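Local coordinates for protein putative uronate isomerase (Thermotoga maritima, PDB 4NAR) that is of uncertain function but may interconvert the enantiomers of lactate, at residues V29-V34 / L61-T66; L107-T112 / P131-R136; D143-I148 / I214-F219; I165-I170 / R205-I210; S218-M223 / E243-A248. One frame throughout, in Å; residues are numbered along the deposited sequence.

Contacts 1, 3 and 5 follow one mixed sheet. Contact 1 pairs strands 31-36 and 63-68; contact 3, with its centre about 10 Å away, pairs the next two, 144-150 and 217-227; contact 5, about 11 Å from contact 3 between centres, lays helix 241-259 on strand 217-227 and shares Ser218 and Phe219 with contact 3. Contacts 2 and 4 form a second cluster, centres about 9 Å apart, where a two-stranded ribbon and a loop meet helix 198-213. The clusters touch where Ile165 and Val166 reach Phe147 and Ile165 meets Phe245 of contact 5; the centres of contacts 3 and 4 lie about 13 Å apart. No ligand or catalytic residue is established, so all read as structural.

Contact 1: residues V29-V34 / L61-T66; sequences VKKVLV and LKEFHT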
# COMPACT_ATOMS: atom_id res chain seq x y z
N VAL A 29 8.21 -17.04 25.31
CA VAL A 29 6.99 -16.55 24.68
C VAL A 29 5.76 -16.79 25.52
O VAL A 29 5.25 -17.92 25.59
CB VAL A 29 6.76 -17.14 23.28
CG1 VAL A 29 7.39 -16.25 22.22
CG2 VAL A 29 7.31 -18.56 23.21
N LYS A 30 5.28 -15.75 26.17
CA LYS A 30 3.93 -15.78 26.73
C LYS A 30 3.06 -14.80 25.95
O LYS A 30 1.97 -15.16 25.53
CB LYS A 30 3.91 -15.53 28.25
CG LYS A 30 5.10 -14.76 28.78
CD LYS A 30 5.19 -14.82 30.31
CE LYS A 30 4.16 -13.91 30.98
NZ LYS A 30 4.76 -13.10 32.09
N LYS A 31 3.57 -13.58 25.73
CA LYS A 31 2.85 -12.52 25.01
C LYS A 31 3.54 -12.19 23.67
O LYS A 31 4.72 -11.81 23.64
CB LYS A 31 2.80 -11.26 25.87
CG LYS A 31 1.48 -10.98 26.59
CD LYS A 31 1.00 -9.58 26.22
CE LYS A 31 0.36 -8.83 27.38
NZ LYS A 31 -0.02 -7.44 26.94
N VAL A 32 2.78 -12.31 22.58
CA VAL A 32 3.29 -12.08 21.24
C VAL A 32 2.36 -11.13 20.46
O VAL A 32 1.15 -11.10 20.69
CB VAL A 32 3.40 -13.44 20.50
CG1 VAL A 32 2.87 -13.38 19.08
CG2 VAL A 32 4.83 -13.96 20.55
N LEU A 33 2.92 -10.33 19.55
CA LEU A 33 2.12 -9.46 18.69
C LEU A 33 2.39 -9.76 17.22
O LEU A 33 3.57 -9.82 16.79
CB LEU A 33 2.40 -7.98 18.97
CG LEU A 33 1.70 -6.92 18.09
CD1 LEU A 33 0.18 -7.00 18.22
CD2 LEU A 33 2.18 -5.51 18.42
N VAL A 34 1.32 -9.95 16.45
CA VAL A 34 1.45 -10.13 15.02
C VAL A 34 0.81 -8.97 14.28
O VAL A 34 -0.41 -8.76 14.34
CB VAL A 34 0.86 -11.49 14.52
CG1 VAL A 34 0.95 -11.60 12.99
CG2 VAL A 34 1.57 -12.66 15.18
N LEU A 61 2.84 -20.43 24.45
CA LEU A 61 2.26 -19.11 24.22
C LEU A 61 1.04 -18.85 25.11
O LEU A 61 0.11 -19.66 25.15
CB LEU A 61 1.85 -18.96 22.76
CG LEU A 61 1.10 -17.69 22.38
CD1 LEU A 61 2.04 -16.50 22.44
CD2 LEU A 61 0.48 -17.85 21.00
N LYS A 62 1.03 -17.73 25.82
CA LYS A 62 -0.13 -17.35 26.62
C LYS A 62 -1.09 -16.40 25.88
O LYS A 62 -2.31 -16.52 25.97
CB LYS A 62 0.31 -16.74 27.95
CG LYS A 62 1.10 -17.70 28.84
CD LYS A 62 0.25 -18.90 29.24
CE LYS A 62 1.04 -20.22 29.17
NZ LYS A 62 0.15 -21.36 28.75
N GLU A 63 -0.51 -15.45 25.15
CA GLU A 63 -1.30 -14.40 24.52
C GLU A 63 -0.84 -14.07 23.10
O GLU A 63 0.32 -13.71 22.86
CB GLU A 63 -1.22 -13.15 25.38
CG GLU A 63 -2.56 -12.66 25.83
CD GLU A 63 -2.50 -12.02 27.20
OE1 GLU A 63 -2.69 -10.78 27.29
OE2 GLU A 63 -2.27 -12.76 28.18
N PHE A 64 -1.77 -14.18 22.16
CA PHE A 64 -1.49 -13.98 20.75
C PHE A 64 -2.33 -12.80 20.29
O PHE A 64 -3.53 -12.94 20.01
CB PHE A 64 -1.86 -15.25 19.98
CG PHE A 64 -1.45 -15.24 18.54
CD1 PHE A 64 -2.33 -14.81 17.55
CD2 PHE A 64 -0.17 -15.68 18.17
CE1 PHE A 64 -1.94 -14.82 16.19
CE2 PHE A 64 0.23 -15.68 16.83
CZ PHE A 64 -0.65 -15.26 15.84
N HIS A 65 -1.71 -11.62 20.25
CA HIS A 65 -2.39 -10.41 19.82
C HIS A 65 -2.09 -10.12 18.35
O HIS A 65 -0.99 -10.40 17.86
CB HIS A 65 -1.94 -9.24 20.69
CG HIS A 65 -2.43 -9.32 22.11
ND1 HIS A 65 -3.48 -8.56 22.58
CD2 HIS A 65 -2.01 -10.07 23.16
CE1 HIS A 65 -3.68 -8.83 23.85
NE2 HIS A 65 -2.81 -9.75 24.23
N THR A 66 -3.07 -9.57 17.63
CA THR A 66 -2.81 -9.16 16.25
C THR A 66 -3.18 -7.71 16.01
O THR A 66 -4.05 -7.16 16.69
CB THR A 66 -3.50 -10.08 15.20
OG1 THR A 66 -4.74 -9.49 14.76
CG2 THR A 66 -3.70 -11.50 15.79
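Val32 and Phe64 sit side by side on neighbouring parallel strands, and the backbones around them are stitched by alternating bonds. Val32 N gives to Glu63 O at 2.8 Å, His65 N to Val32 O at 2.9 Å, and Val34 N to His65 O. At the start, Lys30 O accepts from Glu63 N and, weakly, from Lys62 N.

This is the strand pair of a beta-alpha-beta crossover: strand 31-36, helix 45-58, strand 63-68.

Apolar contacts fill the Val32 face. Val34 CG2 comes within 3.5 Å of Phe64 CZ, and Val32 CG1 stands 3.9 Å from Phe64 CD2, while Val32 CB meets Leu61 CD1.

The other face carries Lys31, Glu63 and His65 besides Leu33. His65 NE2 bonds Glu63 OE1 at 3.2 Å, nearly straight at 173°, in the ring plane and on the anti lone pair of the carboxylate; ND1 goes to His97. The Lys31 chain runs alongside Glu63, CE 3.6 Å from OE1, but its NZ forms its salt bridge with Asp141. An alanine in place of Glu63 would probably leave His65 NE2 without its acceptor and the outer Lys31 chain without the carboxylate beside it. Phe95 stacks on the His65 ring.

Contact 2: residues L107-T112 / P131-R136; sequences LAFVGT and PIKVNR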
# COMPACT_ATOMS: atom_id res chain seq x y z
N LEU A 107 -2.06 6.30 19.78
CA LEU A 107 -0.70 6.42 19.26
C LEU A 107 0.31 6.78 20.33
O LEU A 107 -0.02 7.41 21.34
CB LEU A 107 -0.66 7.47 18.15
CG LEU A 107 -1.80 7.33 17.14
CD1 LEU A 107 -1.90 8.57 16.28
CD2 LEU A 107 -1.64 6.05 16.28
N ALA A 108 1.55 6.35 20.10
CA ALA A 108 2.67 6.75 20.96
C ALA A 108 3.59 7.67 20.16
O ALA A 108 3.93 7.38 19.00
CB ALA A 108 3.44 5.51 21.47
N PHE A 109 3.98 8.78 20.77
CA PHE A 109 4.96 9.66 20.16
C PHE A 109 6.35 9.05 20.35
O PHE A 109 6.73 8.72 21.48
CB PHE A 109 4.91 11.02 20.86
CG PHE A 109 5.91 12.00 20.33
CD1 PHE A 109 5.79 12.49 19.04
CD2 PHE A 109 6.99 12.42 21.11
CE1 PHE A 109 6.71 13.40 18.53
CE2 PHE A 109 7.92 13.33 20.62
CZ PHE A 109 7.77 13.83 19.32
N VAL A 110 7.13 8.91 19.28
CA VAL A 110 8.48 8.38 19.48
C VAL A 110 9.59 9.42 19.26
O VAL A 110 10.73 9.23 19.71
CB VAL A 110 8.80 7.08 18.65
CG1 VAL A 110 7.72 6.03 18.84
CG2 VAL A 110 8.99 7.40 17.18
N GLY A 111 9.26 10.51 18.57
CA GLY A 111 10.25 11.52 18.23
C GLY A 111 9.88 12.26 16.96
O GLY A 111 8.82 12.00 16.39
N THR A 112 10.73 13.18 16.52
CA THR A 112 10.44 13.97 15.33
C THR A 112 11.47 13.75 14.23
O THR A 112 12.62 13.44 14.51
CB THR A 112 10.40 15.49 15.63
OG1 THR A 112 11.55 15.86 16.38
CG2 THR A 112 9.17 15.88 16.44
N PRO A 131 6.35 15.11 13.70
CA PRO A 131 6.27 14.12 14.79
C PRO A 131 5.98 12.72 14.24
O PRO A 131 5.22 12.57 13.27
CB PRO A 131 5.10 14.63 15.64
CG PRO A 131 4.24 15.44 14.67
CD PRO A 131 5.21 16.05 13.69
N ILE A 132 6.61 11.71 14.84
CA ILE A 132 6.36 10.32 14.47
C ILE A 132 5.53 9.64 15.55
O ILE A 132 5.99 9.46 16.69
CB ILE A 132 7.69 9.54 14.28
CG1 ILE A 132 8.50 10.17 13.15
CG2 ILE A 132 7.44 8.08 13.97
CD1 ILE A 132 9.80 10.78 13.63
N LYS A 133 4.32 9.24 15.19
CA LYS A 133 3.40 8.60 16.14
C LYS A 133 2.87 7.29 15.58
O LYS A 133 2.29 7.26 14.47
CB LYS A 133 2.24 9.54 16.46
CG LYS A 133 2.67 10.90 16.98
CD LYS A 133 1.45 11.76 17.24
CE LYS A 133 1.84 13.23 17.39
NZ LYS A 133 0.78 14.11 16.81
N VAL A 134 3.05 6.21 16.34
CA VAL A 134 2.62 4.89 15.89
C VAL A 134 1.80 4.19 16.98
O VAL A 134 1.83 4.62 18.16
CB VAL A 134 3.83 4.04 15.48
CG1 VAL A 134 4.46 4.62 14.22
CG2 VAL A 134 4.85 3.97 16.62
N ASN A 135 1.07 3.14 16.58
CA ASN A 135 0.18 2.44 17.50
C ASN A 135 0.93 2.10 18.77
O ASN A 135 2.07 1.58 18.69
CB ASN A 135 -0.36 1.14 16.89
CG ASN A 135 -1.60 0.65 17.62
OD1 ASN A 135 -1.53 0.25 18.78
ND2 ASN A 135 -2.76 0.73 16.95
N ARG A 136 0.33 2.39 19.92
CA ARG A 136 1.06 2.24 21.18
C ARG A 136 1.30 0.76 21.53
O ARG A 136 2.15 0.44 22.37
CB ARG A 136 0.37 2.98 22.33
CG ARG A 136 -1.11 2.69 22.43
CD ARG A 136 -1.69 3.36 23.66
NE ARG A 136 -2.46 2.39 24.44
CZ ARG A 136 -2.09 1.90 25.63
NH1 ARG A 136 -0.96 2.30 26.20
NH2 ARG A 136 -2.87 1.02 26.25
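Phe109 turns the edge of its ring to the opposite strand. CG stands anti to the backbone N (chi1 179°); CE1 of the ring lies 3.5 Å from Pro131 CB, the two side chains crossing at about a right angle. Lys133 CG comes to the same ring near its plane, 4.1 Å from CD1, while the backbone N of Gly111 sits 3.6 Å above the centre of one face.

Across the ribbon, on the Ala108 and Val134 side, Val110 CG2 meets Ile132 CG2 at 3.6 Å, the two branched chains set at a slant. Val110 and Val134 cross at about a right angle, CG1 meeting CG2. Ile132 CD1 reaches across to the backbone of the other strand, 3.5 Å from Thr112 C and nearer still to Gly111 O.

The strands are antiparallel, with Phe109 and Lys133 a non-hydrogen-bonded pair. Val110 N bonds Ile132 O at 2.9 Å, almost straight at 173°, and Ile132 N bonds Gly111 O at 2.7 Å. Val110 and Gly111 thus both face Ile132, a beta bulge, and Gly111 takes backbone angles at which a CB would be forced against Val110 O.

Helix 198-213 packs on the aliphatic side: Ile132 touches Ala206 and Met209, Val110 and Val134 touch Ile210. Beyond the other face, Lys133 NZ reaches Glu174 of helix 173-186 in a salt bridge.

Contact 3: residues D143-I148 / I214-F219; sequences DAIFFI and IKARSF
The rings of Phe146 and Phe219 lie side by side, planes 16° apart but slid so far that they barely overlap, with centroids 5.5 Å apart. They decorate a parallel strand pair inside a mixed sheet, 144-150 beside 217-227, with strand 31-36 on the far side of 144-150. Their closest atoms are Phe146 CE2 and Phe219 CD2, at 3.5 Å. Two groups come to the edge of the Phe219 ring: Ala144 CB, and Arg217 NH2 in the ring plane. Phe219 CZ in turn stands 3.4 Å above one face of the Arg217 guanidinium, offset toward its rim. The Phe147 ring shows its edge to Phe219 O, in plane, with CD2 at 3.3 Å.

The strand pairing is regular: Ile145 N bonds Arg217 O at 2.9 Å, Phe219 N bonds Ile145 O, and Phe147 N bonds Phe219 O.

Phe146 and Phe219 share a sheet face, where Leu52 and Leu56 of helix 45-58 pack against Phe146. The opposite face carries Ile145, whose CG1, anti to the carbonyl carbon (chi1 -53°), reaches Ala216 CB at 3.7 Å, while CD1 goes on to Ile214 CG2. The Arg217 guanidinium is held at its tip by a salt bridge to Glu240 and a bond to Asp25 O. At the start of the pair the ladder opens with a weak bond, Arg217 N to Asp143 O at 3.4 Å.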
# COMPACT_ATOMS: atom_id res chain seq x y z
N ASP A 143 6.98 -10.18 24.07
CA ASP A 143 8.25 -10.91 24.01
C ASP A 143 8.76 -10.95 22.57
O ASP A 143 9.97 -11.03 22.33
CB ASP A 143 8.08 -12.32 24.57
CG ASP A 143 7.77 -12.33 26.05
OD1 ASP A 143 6.79 -13.00 26.45
OD2 ASP A 143 8.52 -11.67 26.82
N ALA A 144 7.83 -10.92 21.62
CA ALA A 144 8.20 -10.87 20.22
C ALA A 144 7.11 -10.20 19.42
O ALA A 144 5.91 -10.30 19.75
CB ALA A 144 8.48 -12.27 19.67
N ILE A 145 7.53 -9.48 18.38
CA ILE A 145 6.61 -8.85 17.46
C ILE A 145 6.96 -9.32 16.06
O ILE A 145 8.10 -9.17 15.61
CB ILE A 145 6.70 -7.33 17.52
CG1 ILE A 145 6.54 -6.86 18.97
CG2 ILE A 145 5.61 -6.72 16.64
CD1 ILE A 145 6.45 -5.34 19.11
N PHE A 146 5.97 -9.88 15.37
CA PHE A 146 6.17 -10.45 14.05
C PHE A 146 5.43 -9.60 13.05
O PHE A 146 4.22 -9.43 13.15
CB PHE A 146 5.62 -11.86 14.02
CG PHE A 146 6.18 -12.75 15.10
CD1 PHE A 146 5.49 -12.94 16.28
CD2 PHE A 146 7.42 -13.37 14.94
CE1 PHE A 146 6.01 -13.75 17.29
CE2 PHE A 146 7.95 -14.17 15.93
CZ PHE A 146 7.24 -14.37 17.11
N PHE A 147 6.16 -9.04 12.10
CA PHE A 147 5.52 -8.24 11.08
C PHE A 147 5.49 -9.06 9.79
O PHE A 147 6.53 -9.28 9.15
CB PHE A 147 6.33 -6.96 10.83
CG PHE A 147 6.47 -6.06 12.04
CD1 PHE A 147 5.67 -4.92 12.17
CD2 PHE A 147 7.43 -6.31 13.02
CE1 PHE A 147 5.81 -4.05 13.27
CE2 PHE A 147 7.58 -5.46 14.12
CZ PHE A 147 6.78 -4.33 14.24
N ILE A 148 4.30 -9.53 9.40
CA ILE A 148 4.16 -10.26 8.14
C ILE A 148 3.80 -9.24 7.07
O ILE A 148 2.66 -8.75 6.98
CB ILE A 148 3.06 -11.35 8.23
CG1 ILE A 148 3.28 -12.22 9.47
CG2 ILE A 148 3.04 -12.19 6.96
CD1 ILE A 148 2.15 -13.21 9.74
N ILE A 214 11.20 -0.05 20.83
CA ILE A 214 10.64 -1.40 20.96
C ILE A 214 11.58 -2.29 21.77
O ILE A 214 12.74 -2.46 21.39
CB ILE A 214 10.44 -2.08 19.59
CG1 ILE A 214 9.35 -1.34 18.80
CG2 ILE A 214 10.11 -3.58 19.76
CD1 ILE A 214 9.28 -1.78 17.36
N LYS A 215 11.08 -2.86 22.86
CA LYS A 215 11.88 -3.77 23.69
C LYS A 215 11.73 -5.25 23.33
O LYS A 215 12.65 -6.04 23.55
CB LYS A 215 11.61 -3.57 25.18
CG LYS A 215 10.28 -2.91 25.48
CD LYS A 215 10.47 -1.81 26.53
CE LYS A 215 11.28 -2.30 27.73
NZ LYS A 215 12.44 -1.41 28.04
N ALA A 216 10.58 -5.63 22.78
CA ALA A 216 10.42 -6.97 22.23
C ALA A 216 11.46 -7.23 21.14
O ALA A 216 11.99 -6.28 20.55
CB ALA A 216 9.02 -7.14 21.65
N ARG A 217 11.76 -8.50 20.88
CA ARG A 217 12.48 -8.87 19.65
C ARG A 217 11.54 -8.70 18.45
O ARG A 217 10.37 -9.11 18.52
CB ARG A 217 12.95 -10.33 19.71
CG ARG A 217 13.97 -10.65 20.80
CD ARG A 217 14.42 -12.11 20.70
NE ARG A 217 15.15 -12.38 19.46
CZ ARG A 217 15.58 -13.58 19.07
NH1 ARG A 217 15.33 -14.65 19.83
NH2 ARG A 217 16.24 -13.72 17.93
N SER A 218 12.04 -8.10 17.37
CA SER A 218 11.19 -7.77 16.21
C SER A 218 11.54 -8.55 14.95
O SER A 218 12.68 -8.52 14.49
CB SER A 218 11.33 -6.29 15.88
OG SER A 218 10.65 -5.51 16.84
N PHE A 219 10.55 -9.21 14.35
CA PHE A 219 10.84 -9.97 13.15
C PHE A 219 10.12 -9.45 11.94
O PHE A 219 8.99 -8.98 12.02
CB PHE A 219 10.55 -11.45 13.37
CG PHE A 219 11.32 -12.02 14.53
CD1 PHE A 219 12.64 -12.43 14.36
CD2 PHE A 219 10.75 -12.07 15.80
CE1 PHE A 219 13.38 -12.92 15.44
CE2 PHE A 219 11.49 -12.57 16.90
CZ PHE A 219 12.81 -12.99 16.71

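Contact 4: residues I165-I170 / R205-I210; sequences IVIPGI and RASEMI
An irregular loop bearing Val166 and Ile167 comes up to the helix bearing Ala206 and Ile210, with Val166 CA and Ser207 CA the nearest such pair at 7.5 Å, so that side chains alone bridge the gap. The loop is tightly curled: Ile170 N bonds Val166 O at 2.9 Å, the peptide before Pro168 is cis, and Gly169 has backbone angles at which a CB would collide with Ile165 O.

Ile167 does most of the reaching. Its CG1 is anti to the carbonyl carbon (chi1 -55°), and an extended second torsion (chi2 172°) carries CD1 out to the helix. There this methyl meets Ala206 CB at 3.7 Å and Ile210 CD1 at 4.1 Å; Ala206 and Ile210 are one helical turn apart, with Ser207 beside them. Val166 makes the second contact through CG1, 3.7 Å from Ile210 CD1, the two side chains sliding past each other in opposite directions. The tip of Ile210 therefore serves both loop residues.

The site joins several parts of the fold. Ile167 also packs on Val176 and Phe179 of helix 173-186, and both Ile210 and Ile170 touch Leu138. Ile170 is hydrogen-bonded through its backbone to Asn135.

The polar atom at hand, Ser207 OG, is bonded to Ile203 O within its own helix and lies 4.1 Å from Ile167 CD1 without bonding to the loop. Across this buried junction the loop and helix are thus held by methyl packing, dependent on shape and exclusion of water and lacking a directional bond.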
# COMPACT_ATOMS: atom_id res chain seq x y z
N ILE A 165 5.05 -1.60 6.33
CA ILE A 165 4.05 -2.09 7.24
C ILE A 165 4.00 -1.28 8.55
O ILE A 165 2.95 -1.22 9.20
CB ILE A 165 4.24 -3.59 7.55
CG1 ILE A 165 3.03 -4.12 8.33
CG2 ILE A 165 5.53 -3.82 8.31
CD1 ILE A 165 2.87 -5.64 8.26
N VAL A 166 5.10 -0.65 8.93
CA VAL A 166 5.08 0.21 10.10
C VAL A 166 4.52 1.59 9.71
O VAL A 166 3.59 2.10 10.35
CB VAL A 166 6.48 0.38 10.74
CG1 VAL A 166 6.39 1.29 11.97
CG2 VAL A 166 7.08 -0.98 11.10
N ILE A 167 5.08 2.17 8.65
CA ILE A 167 4.63 3.46 8.12
C ILE A 167 4.37 3.28 6.62
O ILE A 167 5.31 2.99 5.88
CB ILE A 167 5.70 4.55 8.28
CG1 ILE A 167 6.12 4.66 9.75
CG2 ILE A 167 5.17 5.89 7.77
CD1 ILE A 167 7.30 5.56 9.96
N PRO A 168 3.11 3.48 6.17
CA PRO A 168 1.96 4.04 6.92
C PRO A 168 1.17 3.05 7.78
O PRO A 168 0.27 3.49 8.51
CB PRO A 168 1.02 4.54 5.81
CG PRO A 168 1.26 3.53 4.68
CD PRO A 168 2.76 3.26 4.74
N GLY A 169 1.48 1.76 7.67
CA GLY A 169 0.66 0.69 8.24
C GLY A 169 0.01 0.92 9.60
O GLY A 169 -1.21 0.72 9.76
N ILE A 170 0.81 1.33 10.58
CA ILE A 170 0.30 1.52 11.93
C ILE A 170 0.75 2.87 12.48
O ILE A 170 1.04 3.03 13.67
CB ILE A 170 0.78 0.39 12.85
CG1 ILE A 170 2.31 0.34 12.83
CG2 ILE A 170 0.15 -0.95 12.43
CD1 ILE A 170 2.91 -0.72 13.69
N ARG A 205 14.13 6.53 8.07
CA ARG A 205 14.64 7.46 9.08
C ARG A 205 13.74 7.45 10.31
O ARG A 205 14.22 7.34 11.44
CB ARG A 205 14.77 8.87 8.50
CG ARG A 205 15.14 9.96 9.51
CD ARG A 205 16.46 9.68 10.22
NE ARG A 205 16.83 10.76 11.15
CZ ARG A 205 16.89 10.63 12.47
NH1 ARG A 205 16.61 9.45 13.04
NH2 ARG A 205 17.24 11.66 13.24
N ALA A 206 12.43 7.51 10.10
CA ALA A 206 11.47 7.49 11.19
C ALA A 206 11.45 6.14 11.95
O ALA A 206 11.34 6.09 13.19
CB ALA A 206 10.11 7.81 10.66
N SER A 207 11.59 5.04 11.20
CA SER A 207 11.52 3.71 11.79
C SER A 207 12.67 3.44 12.74
O SER A 207 12.53 2.65 13.67
CB SER A 207 11.48 2.63 10.71
OG SER A 207 10.38 2.84 9.86
N GLU A 208 13.80 4.08 12.48
CA GLU A 208 14.95 3.96 13.36
C GLU A 208 14.57 4.33 14.79
O GLU A 208 14.85 3.60 15.74
CB GLU A 208 16.06 4.89 12.89
CG GLU A 208 17.15 4.19 12.13
CD GLU A 208 18.39 5.05 11.99
OE1 GLU A 208 18.37 6.04 11.21
OE2 GLU A 208 19.39 4.74 12.69
N MSE A 209 13.90 5.48 14.94
CA MSE A 209 13.49 5.95 16.26
C MSE A 209 12.45 5.02 16.89
O MSE A 209 12.38 4.88 18.12
CB MSE A 209 12.94 7.38 16.15
CG MSE A 209 13.99 8.47 16.33
SE MSE A 209 13.19 10.20 15.89
CE MSE A 209 13.12 9.96 13.95
N ILE A 210 11.65 4.39 16.04
CA ILE A 210 10.64 3.44 16.49
C ILE A 210 11.30 2.18 17.03
O ILE A 210 11.03 1.78 18.17
CB ILE A 210 9.65 3.10 15.34
CG1 ILE A 210 8.85 4.34 14.95
CG2 ILE A 210 8.72 1.93 15.72
CD1 ILE A 210 7.90 4.13 13.79

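Contact 5: residues S218-M223 / E243-A248; sequences SFTLNM and EGFLRA
Thr220 CB sits squarely over the Phe245 ring, 3.6 Å from its centroid and 4° off the ring normal, a CH-pi contact over the ring centre, CB nearly equidistant from all six ring carbons. From CB the side chain divides. OG1, anti to the backbone N (chi1 175°), passes above the CD2-CE2 side of the ring and bonds a water at 2.8 Å as well as Asn149. CG2 is left in the crowded position between the backbone N and the carbonyl carbon, where it rests 3.7 Å from Gly244 O and 3.8 Å from Ala248 CB.

Two residues on, Asn222 sets its CB 4.0 Å from Ala248 CB. Its ND2 lies close to Ala248 O but at a poor angle; instead it gives to the same water at 2.8 Å, and OD1 bonds Thr151. The water donates to Phe245 O at 3.0 Å, linking strand and helix.

Here helix 241-259 packs on strand 217-227 of the mixed sheet, the axes of the two segments 8.0 Å apart and nearly parallel. The Phe245 ring also meets Phe147 edge-to-face. An alanine in place of Phe245 would probably open a gap where the ring now lies against Thr220 CB and leave Phe147 without this aromatic partner.

The contact combines aliphatic-aromatic packing with one water that takes up buried polar groups from both sides; direct hydrogen bonds between strand and helix are absent, so their polar link runs through that water.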
# COMPACT_ATOMS: atom_id res chain seq x y z
N SER A 218 12.04 -8.10 17.37
CA SER A 218 11.19 -7.77 16.21
C SER A 218 11.54 -8.55 14.95
O SER A 218 12.68 -8.52 14.49
CB SER A 218 11.33 -6.29 15.88
OG SER A 218 10.65 -5.51 16.84
N PHE A 219 10.55 -9.21 14.35
CA PHE A 219 10.84 -9.97 13.15
C PHE A 219 10.12 -9.45 11.94
O PHE A 219 8.99 -8.98 12.02
CB PHE A 219 10.55 -11.45 13.37
CG PHE A 219 11.32 -12.02 14.53
CD1 PHE A 219 12.64 -12.43 14.36
CD2 PHE A 219 10.75 -12.07 15.80
CE1 PHE A 219 13.38 -12.92 15.44
CE2 PHE A 219 11.49 -12.57 16.90
CZ PHE A 219 12.81 -12.99 16.71
N THR A 220 10.81 -9.50 10.81
CA THR A 220 10.17 -9.24 9.55
C THR A 220 10.01 -10.56 8.81
O THR A 220 10.94 -11.38 8.73
CB THR A 220 10.94 -8.23 8.67
OG1 THR A 220 10.29 -8.13 7.40
CG2 THR A 220 12.42 -8.64 8.45
N LEU A 221 8.80 -10.79 8.32
CA LEU A 221 8.50 -11.96 7.52
C LEU A 221 7.98 -11.38 6.20
O LEU A 221 6.79 -11.09 6.06
CB LEU A 221 7.48 -12.85 8.24
CG LEU A 221 7.94 -13.34 9.63
CD1 LEU A 221 7.59 -12.35 10.74
CD2 LEU A 221 7.38 -14.72 9.97
N ASN A 222 8.91 -11.17 5.27
CA ASN A 222 8.67 -10.40 4.05
C ASN A 222 8.31 -11.35 2.89
O ASN A 222 9.15 -12.09 2.38
CB ASN A 222 9.92 -9.57 3.73
CG ASN A 222 9.64 -8.44 2.73
OD1 ASN A 222 8.70 -8.51 1.92
ND2 ASN A 222 10.46 -7.38 2.79
N MSE A 223 7.04 -11.33 2.51
CA MSE A 223 6.52 -12.22 1.48
C MSE A 223 6.72 -11.67 0.08
O MSE A 223 6.67 -10.45 -0.14
CB MSE A 223 5.02 -12.42 1.69
CG MSE A 223 4.63 -13.17 2.96
SE MSE A 223 2.68 -13.14 3.17
CE MSE A 223 2.37 -11.22 3.24
N GLU A 243 17.68 -3.49 10.97
CA GLU A 243 18.58 -3.85 9.87
C GLU A 243 18.06 -5.06 9.10
O GLU A 243 18.30 -5.19 7.89
CB GLU A 243 20.00 -4.15 10.39
CG GLU A 243 20.68 -3.00 11.10
CD GLU A 243 21.10 -1.87 10.15
OE1 GLU A 243 20.95 -2.05 8.90
OE2 GLU A 243 21.57 -0.81 10.65
N GLY A 244 17.36 -5.95 9.81
CA GLY A 244 16.76 -7.10 9.17
C GLY A 244 15.69 -6.68 8.18
O GLY A 244 15.59 -7.26 7.08
N PHE A 245 14.90 -5.68 8.57
CA PHE A 245 13.81 -5.19 7.74
C PHE A 245 14.39 -4.69 6.42
O PHE A 245 13.85 -4.97 5.34
CB PHE A 245 13.09 -4.04 8.43
CG PHE A 245 11.80 -4.43 9.08
CD1 PHE A 245 11.75 -4.77 10.43
CD2 PHE A 245 10.62 -4.43 8.35
CE1 PHE A 245 10.55 -5.12 11.03
CE2 PHE A 245 9.40 -4.77 8.94
CZ PHE A 245 9.37 -5.10 10.28
N LEU A 246 15.49 -3.94 6.53
CA LEU A 246 16.23 -3.42 5.38
C LEU A 246 16.74 -4.52 4.44
O LEU A 246 16.54 -4.45 3.23
CB LEU A 246 17.38 -2.51 5.85
CG LEU A 246 17.08 -1.00 5.95
CD1 LEU A 246 15.61 -0.71 6.24
CD2 LEU A 246 17.96 -0.30 6.99
N ARG A 247 17.39 -5.54 5.01
CA ARG A 247 17.91 -6.66 4.21
C ARG A 247 16.80 -7.44 3.49
O ARG A 247 16.86 -7.66 2.28
CB ARG A 247 18.70 -7.63 5.09
CG ARG A 247 20.05 -7.09 5.60
CD ARG A 247 20.84 -8.20 6.31
NE ARG A 247 20.17 -8.62 7.53
CZ ARG A 247 20.42 -8.10 8.73
NH1 ARG A 247 21.35 -7.16 8.87
NH2 ARG A 247 19.76 -8.53 9.80
N ALA A 248 15.79 -7.86 4.26
CA ALA A 248 14.66 -8.62 3.72
C ALA A 248 13.93 -7.85 2.62
O ALA A 248 13.53 -8.45 1.60
CB ALA A 248 13.68 -9.02 4.85
O HOH W 1 11.30 -6.54 5.37